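Glutaredoxin 2 (Salmonella enterica subsp. enterica serovar Typhimurium, PDB 3IR4) binds glutathione and probably acts as a glutathione-dependent thiol-disulfide oxidoreductase, built from a thioredoxin-like domain and a helical GST-type domain. Local coordinates at residues M45-K56 with Y61-V72. Residues are numbered along the deposited sequence; the frame is centred on the assembly and turned at random.
With GSH (glutathione), chain B; SO4 (sulfate ion), chain D.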
HETATM    1  N   MSE A  45     -10.992  15.747 -11.433  0.50  8.53           N
HETATM    2  CA  MSE A  45     -11.882  14.962 -10.573  0.50  8.31           C
HETATM    3  C   MSE A  45     -12.213  15.632  -9.248  0.50  7.83           C
HETATM    4  O   MSE A  45     -13.386  15.936  -8.969  0.50  8.53           O
HETATM    5  CB  MSE A  45     -11.267  13.583 -10.310  0.50  8.00           C
HETATM    6  CG  MSE A  45     -11.060  12.807 -11.579  0.50  8.32           C
HETATM    7 SE   MSE A  45     -10.100  11.165 -11.311  0.50 11.09          SE
HETATM    8  CE  MSE A  45     -10.128  10.605 -13.138  0.50 11.67           C
ATOM      9  N   ILE A  46     -11.166  15.911  -8.477  1.00  7.63           N
ATOM     10  CA  ILE A  46     -11.273  16.358  -7.076  1.00  7.72           C
ATOM     11  C   ILE A  46     -10.636  17.701  -6.747  1.00  7.86           C
ATOM     12  O   ILE A  46     -10.674  18.137  -5.604  1.00  9.26           O
ATOM     13  CB  ILE A  46     -10.737  15.264  -6.087  1.00  8.41           C
ATOM     14  CG1 ILE A  46      -9.240  15.034  -6.278  1.00  8.26           C
ATOM     15  CG2 ILE A  46     -11.506  13.948  -6.294  1.00  8.62           C
ATOM     16  CD1 ILE A  46      -8.569  14.230  -5.171  1.00  8.24           C
ATOM     17  N   GLY A  47     -10.042  18.367  -7.732  1.00  7.95           N
ATOM     18  CA  GLY A  47      -9.487  19.689  -7.495  1.00  8.39           C
ATOM     19  C   GLY A  47      -8.075  19.728  -6.977  1.00  8.19           C
ATOM     20  O   GLY A  47      -7.576  20.808  -6.686  1.00 10.36           O
ATOM     21  N   GLN A  48      -7.436  18.575  -6.851  1.00  8.41           N
ATOM     22  CA  GLN A  48      -6.054  18.475  -6.428  1.00  8.23           C
ATOM     23  C   GLN A  48      -5.433  17.193  -6.979  1.00  7.85           C
ATOM     24  O   GLN A  48      -6.153  16.268  -7.376  1.00  8.05           O
ATOM     25  CB  GLN A  48      -5.896  18.481  -4.907  1.00 10.96           C
ATOM     26  CG  GLN A  48      -6.528  17.288  -4.180  1.00 12.88           C
ATOM     27  CD  GLN A  48      -6.113  17.233  -2.720  1.00 17.72           C
ATOM     28  OE1 GLN A  48      -4.934  17.389  -2.388  1.00 20.41           O
ATOM     29  NE2 GLN A  48      -7.073  17.028  -1.849  1.00 21.30           N
ATOM     30  N   LYS A  49      -4.096  17.129  -6.980  1.00  7.65           N
ATOM     31  CA  LYS A  49      -3.378  15.950  -7.424  1.00  7.40           C
ATOM     32  C   LYS A  49      -3.153  15.045  -6.230  1.00  7.26           C
ATOM     33  O   LYS A  49      -2.228  15.249  -5.448  1.00  8.01           O
ATOM     34  CB  LYS A  49      -2.045  16.374  -8.046  1.00  8.22           C
ATOM     35  CG  LYS A  49      -1.222  15.212  -8.574  1.00  7.81           C
ATOM     36  CD  LYS A  49       0.105  15.678  -9.147  1.00  8.33           C
ATOM     37  CE  LYS A  49       0.956  14.558  -9.759  1.00  9.10           C
ATOM     38  NZ  LYS A  49       1.403  13.555  -8.757  1.00  9.87           N
HETATM   39  N   MSE A  50      -4.042  14.073  -6.073  1.00  6.91           N
HETATM   40  CA  MSE A  50      -3.952  13.097  -4.985  1.00  6.91           C
HETATM   41  C   MSE A  50      -4.673  11.849  -5.408  1.00  6.06           C
HETATM   42  O   MSE A  50      -5.698  11.934  -6.084  1.00  7.73           O
HETATM   43  CB  MSE A  50      -4.558  13.658  -3.686  1.00  7.34           C
HETATM   44  CG  MSE A  50      -4.340  12.771  -2.465  1.00  8.21           C
HETATM   45 SE   MSE A  50      -4.953  13.532  -0.800  1.00 11.82          SE
HETATM   46  CE  MSE A  50      -6.846  13.449  -1.134  1.00 10.49           C
ATOM     47  N   VAL A  51      -4.103  10.702  -5.020  1.00  5.35           N
ATOM     48  CA  VAL A  51      -4.715   9.394  -5.243  1.00  5.38           C
ATOM     49  C   VAL A  51      -4.631   8.657  -3.895  1.00  5.40           C
ATOM     50  O   VAL A  51      -3.755   8.948  -3.085  1.00  5.42           O
ATOM     51  CB  VAL A  51      -4.051   8.616  -6.374  1.00  5.76           C
ATOM     52  CG1 VAL A  51      -4.355   9.267  -7.716  1.00  8.73           C
ATOM     53  CG2 VAL A  51      -2.547   8.432  -6.115  1.00  7.68           C
ATOM     54  N   PRO A  52      -5.525   7.693  -3.637  1.00  4.04           N
ATOM     55  CA  PRO A  52      -6.549   7.151  -4.535  1.00  4.00           C
ATOM     56  C   PRO A  52      -7.790   8.030  -4.675  1.00  4.26           C
ATOM     57  O   PRO A  52      -8.122   8.803  -3.772  1.00  4.48           O
ATOM     58  CB  PRO A  52      -6.980   5.860  -3.826  1.00  4.91           C
ATOM     59  CG  PRO A  52      -6.704   6.122  -2.370  1.00  4.92           C
ATOM     60  CD  PRO A  52      -5.421   6.929  -2.377  1.00  4.65           C
ATOM     61  N   ILE A  53      -8.464   7.856  -5.813  1.00  3.51           N
ATOM     62  CA  ILE A  53      -9.769   8.455  -6.042  1.00  4.10           C
ATOM     63  C   ILE A  53     -10.694   7.354  -6.516  1.00  3.84           C
ATOM     64  O   ILE A  53     -10.406   6.663  -7.468  1.00  4.94           O
ATOM     65  CB  ILE A  53      -9.733   9.563  -7.123  1.00  4.65           C
ATOM     66  CG1 ILE A  53      -8.764  10.667  -6.733  1.00  5.94           C
ATOM     67  CG2 ILE A  53     -11.152  10.111  -7.359  1.00  7.12           C
ATOM     68  CD1 ILE A  53      -8.383  11.621  -7.892  1.00  7.98           C
ATOM     69  N   LEU A  54     -11.823   7.201  -5.847  1.00  4.01           N
ATOM     70  CA  LEU A  54     -12.873   6.323  -6.303  1.00  4.18           C
ATOM     71  C   LEU A  54     -13.912   7.085  -7.080  1.00  4.61           C
ATOM     72  O   LEU A  54     -14.348   8.149  -6.647  1.00  6.24           O
ATOM     73  CB  LEU A  54     -13.601   5.745  -5.078  1.00  4.86           C
ATOM     74  CG  LEU A  54     -14.812   4.834  -5.368  1.00  5.90           C
ATOM     75  CD1 LEU A  54     -14.389   3.543  -6.052  1.00  8.05           C
ATOM     76  CD2 LEU A  54     -15.597   4.555  -4.086  1.00  8.35           C
ATOM     77  N   GLN A  55     -14.320   6.555  -8.233  1.00  4.82           N
ATOM     78  CA  GLN A  55     -15.478   7.057  -8.929  0.50  5.59           C
ATOM     79  C   GLN A  55     -16.625   6.101  -8.587  1.00  5.82           C
ATOM     80  O   GLN A  55     -16.538   4.906  -8.861  1.00  6.43           O
ATOM     81  CB  GLN A  55     -15.248   7.148 -10.435  0.50  6.79           C
ATOM     82  CG  GLN A  55     -16.399   7.824 -11.161  0.50  8.56           C
ATOM     83  CD  GLN A  55     -16.060   8.268 -12.585  0.50 12.09           C
ATOM     84  OE1 GLN A  55     -15.174   7.717 -13.232  0.50 13.32           O
ATOM     85  NE2 GLN A  55     -16.782   9.275 -13.077  0.50 11.70           N
ATOM     86  N   LYS A  56     -17.657   6.650  -7.957  0.60  6.58           N
ATOM     87  CA  LYS A  56     -18.837   5.920  -7.536  0.60  6.97           C
ATOM     88  C   LYS A  56     -19.752   5.626  -8.728  0.60  6.86           C
ATOM     89  O   LYS A  56     -19.604   6.181  -9.806  0.60  7.62           O
ATOM     90  CB  LYS A  56     -19.621   6.736  -6.487  0.60  6.94           C
ATOM     91  CG  LYS A  56     -18.894   6.967  -5.174  0.60  7.92           C
ATOM     92  CD  LYS A  56     -19.782   7.690  -4.150  0.60  9.34           C
ATOM     93  CE  LYS A  56     -19.131   7.775  -2.767  0.60  9.57           C
ATOM     94  NZ  LYS A  56     -19.982   8.552  -1.812  0.60 12.97           N
ATOM     95  N   TYR A  61     -16.924  11.551  -7.354  1.00  6.37           N
ATOM     96  CA  TYR A  61     -15.636  11.094  -6.917  1.00  5.98           C
ATOM     97  C   TYR A  61     -15.469  11.179  -5.411  1.00  6.47           C
ATOM     98  O   TYR A  61     -15.972  12.105  -4.769  1.00  9.68           O
ATOM     99  CB  TYR A  61     -14.555  11.929  -7.595  1.00  6.44           C
ATOM    100  CG  TYR A  61     -14.572  11.849  -9.107  1.00  7.00           C
ATOM    101  CD1 TYR A  61     -15.059  12.891  -9.894  1.00  7.71           C
ATOM    102  CD2 TYR A  61     -14.094  10.719  -9.739  1.00  7.24           C
ATOM    103  CE1 TYR A  61     -15.068  12.801 -11.261  1.00 10.18           C
ATOM    104  CE2 TYR A  61     -14.099  10.623 -11.106  1.00  9.16           C
ATOM    105  CZ  TYR A  61     -14.590  11.664 -11.868  1.00  9.79           C
ATOM    106  OH  TYR A  61     -14.583  11.615 -13.235  1.00 12.16           O
ATOM    107  N   LEU A  62     -14.742  10.228  -4.860  1.00  5.66           N
ATOM    108  CA  LEU A  62     -14.468  10.162  -3.438  1.00  5.90           C
ATOM    109  C   LEU A  62     -12.978   9.919  -3.217  1.00  5.16           C
ATOM    110  O   LEU A  62     -12.481   8.843  -3.543  1.00  6.03           O
ATOM    111  CB  LEU A  62     -15.260   9.006  -2.809  1.00  7.18           C
ATOM    112  CG  LEU A  62     -15.098   8.752  -1.308  1.00  7.44           C
ATOM    113  CD1 LEU A  62     -15.636   9.877  -0.467  1.00  8.93           C
ATOM    114  CD2 LEU A  62     -15.763   7.428  -0.874  1.00  9.15           C
ATOM    115  N   PRO A  63     -12.271  10.897  -2.661  1.00  5.97           N
ATOM    116  CA  PRO A  63     -10.883  10.689  -2.276  1.00  6.76           C
ATOM    117  C   PRO A  63     -10.820  10.175  -0.826  1.00  5.71           C
ATOM    118  O   PRO A  63     -11.847  10.025  -0.164  1.00  6.82           O
ATOM    119  CB  PRO A  63     -10.303  12.096  -2.378  1.00  7.91           C
ATOM    120  CG  PRO A  63     -11.443  12.946  -1.955  1.00  9.32           C
ATOM    121  CD  PRO A  63     -12.697  12.276  -2.398  1.00  6.72           C
ATOM    122  N   GLU A  64      -9.594   9.957  -0.362  1.00  5.59           N
ATOM    123  CA  GLU A  64      -9.207   9.513   0.983  1.00  5.84           C
ATOM    124  C   GLU A  64      -9.356   8.010   1.159  1.00  5.03           C
ATOM    125  O   GLU A  64     -10.473   7.491   1.252  1.00  5.48           O
ATOM    126  CB  GLU A  64      -9.936  10.255   2.115  1.00  6.56           C
ATOM    127  CG  GLU A  64      -9.688  11.747   2.116  1.00  9.18           C
ATOM    128  CD  GLU A  64      -8.271  12.130   2.489  1.00 10.77           C
ATOM    129  OE1 GLU A  64      -7.524  11.290   3.057  1.00 12.37           O
ATOM    130  OE2 GLU A  64      -7.944  13.322   2.243  1.00 17.36           O
ATOM    131  N   SER A  65      -8.216   7.348   1.213  1.00  4.78           N
ATOM    132  CA  SER A  65      -8.188   5.903   1.334  1.00  4.80           C
ATOM    133  C   SER A  65      -9.155   5.307   2.343  1.00  4.61           C
ATOM    134  O   SER A  65      -9.887   4.385   2.006  1.00  5.08           O
ATOM    135  CB  SER A  65      -6.768   5.409   1.622  1.00  4.89           C
ATOM    136  OG  SER A  65      -6.268   5.948   2.806  1.00  5.59           O
HETATM  137  N   MSE A  66      -9.179   5.832   3.554  1.00  5.08           N
HETATM  138  CA  MSE A  66     -10.029   5.189   4.574  1.00  5.00           C
HETATM  139  C   MSE A  66     -11.505   5.472   4.330  1.00  5.33           C
HETATM  140  O   MSE A  66     -12.354   4.657   4.695  1.00  5.60           O
HETATM  141  CB  MSE A  66      -9.584   5.569   5.971  1.00  5.95           C
HETATM  142  CG  MSE A  66      -8.182   5.123   6.337  1.00  6.78           C
HETATM  143 SE   MSE A  66      -7.764   3.263   5.938  1.00  9.22          SE
HETATM  144  CE  MSE A  66      -9.070   2.421   7.061  1.00  8.39           C
ATOM    145  N   ASP A  67     -11.826   6.635   3.752  1.00  4.87           N
ATOM    146  CA  ASP A  67     -13.214   6.906   3.386  1.00  5.31           C
ATOM    147  C   ASP A  67     -13.670   5.952   2.289  1.00  4.56           C
ATOM    148  O   ASP A  67     -14.802   5.488   2.315  1.00  5.03           O
ATOM    149  CB  ASP A  67     -13.416   8.346   2.973  1.00  5.42           C
ATOM    150  CG  ASP A  67     -13.222   9.318   4.118  1.00  8.77           C
ATOM    151  OD1 ASP A  67     -13.133   8.902   5.300  1.00 12.18           O
ATOM    152  OD2 ASP A  67     -13.117  10.522   3.858  1.00 10.60           O
ATOM    153  N   ILE A  68     -12.809   5.680   1.317  1.00  4.40           N
ATOM    154  CA  ILE A  68     -13.105   4.719   0.276  1.00  3.72           C
ATOM    155  C   ILE A  68     -13.297   3.338   0.911  1.00  4.34           C
ATOM    156  O   ILE A  68     -14.235   2.631   0.585  1.00  4.60           O
ATOM    157  CB  ILE A  68     -11.982   4.706  -0.777  1.00  4.07           C
ATOM    158  CG1 ILE A  68     -11.906   6.052  -1.490  1.00  4.66           C
ATOM    159  CG2 ILE A  68     -12.156   3.550  -1.755  1.00  5.27           C
ATOM    160  CD1 ILE A  68     -10.649   6.222  -2.312  1.00  6.77           C
ATOM    161  N   VAL A  69     -12.370   2.921   1.766  1.00  4.22           N
ATOM    162  CA  VAL A  69     -12.439   1.626   2.423  1.00  4.69           C
ATOM    163  C   VAL A  69     -13.799   1.435   3.082  1.00  4.09           C
ATOM    164  O   VAL A  69     -14.458   0.436   2.882  1.00  4.67           O
ATOM    165  CB  VAL A  69     -11.281   1.466   3.440  1.00  4.60           C
ATOM    166  CG1 VAL A  69     -11.532   0.307   4.420  1.00  5.95           C
ATOM    167  CG2 VAL A  69      -9.934   1.265   2.698  1.00  5.90           C
ATOM    168  N   HIS A  70     -14.183   2.398   3.908  1.00  4.14           N
ATOM    169  CA  HIS A  70     -15.453   2.250   4.637  1.00  5.01           C
ATOM    170  C   HIS A  70     -16.683   2.341   3.743  1.00  4.53           C
ATOM    171  O   HIS A  70     -17.624   1.590   3.936  1.00  4.62           O
ATOM    172  CB  HIS A  70     -15.520   3.204   5.791  1.00  5.71           C
ATOM    173  CG  HIS A  70     -14.557   2.865   6.880  1.00  5.72           C
ATOM    174  ND1 HIS A  70     -13.543   3.708   7.267  1.00  9.37           N
ATOM    175  CD2 HIS A  70     -14.447   1.757   7.663  1.00  6.01           C
ATOM    176  CE1 HIS A  70     -12.853   3.137   8.240  1.00  7.82           C
ATOM    177  NE2 HIS A  70     -13.377   1.948   8.494  1.00  8.03           N
ATOM    178  N   TYR A  71     -16.691   3.244   2.766  0.70  4.35           N
ATOM    179  CA  TYR A  71     -17.810   3.332   1.842  0.70  4.32           C
ATOM    180  C   TYR A  71     -18.036   1.985   1.151  0.70  4.61           C
ATOM    181  O   TYR A  71     -19.141   1.430   1.119  0.70  4.85           O
ATOM    182  CB  TYR A  71     -17.530   4.426   0.812  0.70  5.38           C
ATOM    183  CG  TYR A  71     -18.546   4.455  -0.315  0.70  6.09           C
ATOM    184  CD1 TYR A  71     -19.820   4.978  -0.126  0.70  7.94           C
ATOM    185  CD2 TYR A  71     -18.245   3.917  -1.552  0.70  6.59           C
ATOM    186  CE1 TYR A  71     -20.762   4.985  -1.166  0.70  7.58           C
ATOM    187  CE2 TYR A  71     -19.167   3.919  -2.595  0.70  6.67           C
ATOM    188  CZ  TYR A  71     -20.430   4.445  -2.402  0.70  7.69           C
ATOM    189  OH  TYR A  71     -21.354   4.462  -3.436  0.70 10.09           O
ATOM    190  N   VAL A  72     -16.968   1.441   0.579  1.00  4.73           N
ATOM    191  CA  VAL A  72     -17.079   0.192  -0.155  1.00  4.95           C
ATOM    192  C   VAL A  72     -17.421  -0.979   0.778  1.00  4.22           C
ATOM    193  O   VAL A  72     -18.226  -1.794   0.432  1.00  5.61           O
ATOM    194  CB  VAL A  72     -15.801  -0.072  -0.978  1.00  5.62           C
ATOM    195  CG1 VAL A  72     -15.846  -1.426  -1.707  1.00  6.94           C
ATOM    196  CG2 VAL A  72     -15.575   1.052  -1.986  1.00  6.24           C
TER
HETATM  197  N1  GSH B 216      -4.774  11.048   3.019  1.00  9.58           N
HETATM  198  CA1 GSH B 216      -4.660  10.440   1.687  1.00  6.65           C
HETATM  199  C1  GSH B 216      -5.375   9.116   1.671  1.00  6.11           C
HETATM  200  O11 GSH B 216      -5.485   8.509   2.770  1.00  7.05           O
HETATM  201  O12 GSH B 216      -5.801   8.680   0.585  1.00  5.86           O
HETATM  202  CB1 GSH B 216      -3.183  10.279   1.357  1.00  6.56           C
HETATM  203  CG1 GSH B 216      -2.983   9.911  -0.113  1.00  6.00           C
HETATM  204  CD1 GSH B 216      -1.569  10.109  -0.618  1.00  9.31           C
HETATM  205  OE1 GSH B 216      -0.597  10.488   0.233  1.00 10.72           O
HETATM  206  N2  GSH B 216      -1.301   9.842  -1.871  1.00  8.44           N
HETATM  207  CA2 GSH B 216      -0.043  10.160  -2.539  1.00  9.06           C
HETATM  208  C2  GSH B 216      -0.246  11.272  -3.514  1.00  9.66           C
HETATM  209  O2  GSH B 216      -1.383  11.331  -4.203  1.00 10.29           O
HETATM  210  CB2 GSH B 216       0.541   8.918  -3.252  1.00  9.96           C
HETATM  211  SG2 GSH B 216       1.042   7.538  -2.170  1.00 14.96           S
HETATM  212  N3  GSH B 216       0.721  12.134  -3.706  1.00 13.31           N
HETATM  213  CA3 GSH B 216       0.510  13.376  -4.406  1.00 16.22           C
HETATM  214  C3  GSH B 216       1.352  13.389  -5.625  1.00 16.51           C
HETATM  215  O31 GSH B 216       1.871  12.298  -6.019  1.00 19.65           O
HETATM  216  O32 GSH B 216       1.509  14.484  -6.222  1.00 14.14           O
HETATM  217  S   SO4 D 218     -23.798   7.086  -2.750  0.50 16.10           S
HETATM  218  O1  SO4 D 218     -23.695   5.623  -2.792  0.50 15.69           O
HETATM  219  O2  SO4 D 218     -22.860   7.693  -1.778  0.50 11.92           O
HETATM  220  O3  SO4 D 218     -23.560   7.626  -4.079  0.50 15.91           O
HETATM  221  O4  SO4 D 218     -25.190   7.419  -2.408  0.50 17.67           O
HETATM  222  O   HOH W   1      -7.007  10.073  -1.585  1.00  5.66           O
HETATM  223  O   HOH W   2     -13.536   9.495 -14.613  1.00 19.16           O
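Leu-54 and Leu-62 pair as the hydrogen-bonded rung of an antiparallel hairpin, with Leu-54 N to Leu-62 O at 2.9 Å and Leu-62 N to Leu-54 O at 2.8 Å. On the side of the sheet bearing Ile-53 and Gln-55, the Tyr-61 ring takes the CB of selenomethionine Met-45 squarely over one face, 3.8 Å from the ring centroid, while SE sits oblique to the ring in a Met-aromatic contact. A water joins Tyr-61 OH to Gln-55 OE1, and Gln-55 NE2 hydrogen-bonds to Ser-59 O. On the opposite side, Leu-54 packs CB on Ile-68 CG1; CG anti to the backbone N (chi1 177°) carries CD2 to Tyr-71 CD2. In the modelled conformers, Lys-56 lays CE over the Tyr-71 ring, 3.6 Å from its centroid, with NZ in a cation-pi contact; NZ and Tyr-71 OH hydrogen-bond to a sulfate, probably from the crystallisation liquor.

Just before strand 53-55, Pro-52, preceded by a cis peptide bond, sets CG 3.9 Å from Ile-68 CD1, while its O and Glu-64 N share a water with glutathione O12. Val-51 pairs with the tripeptide through backbone N and O. Ser-65 N hydrogen-bonds glutathione O12 at 2.8 Å, and Ser-65 OG glutathione O11 at 2.7 Å. Glu-64 OE1 accepts a hydrogen bond from glutathione N1, so this thioredoxin-fold site matches the gamma-glutamyl carboxylate with N-H and hydroxyl donors and the alpha-amine with an acid.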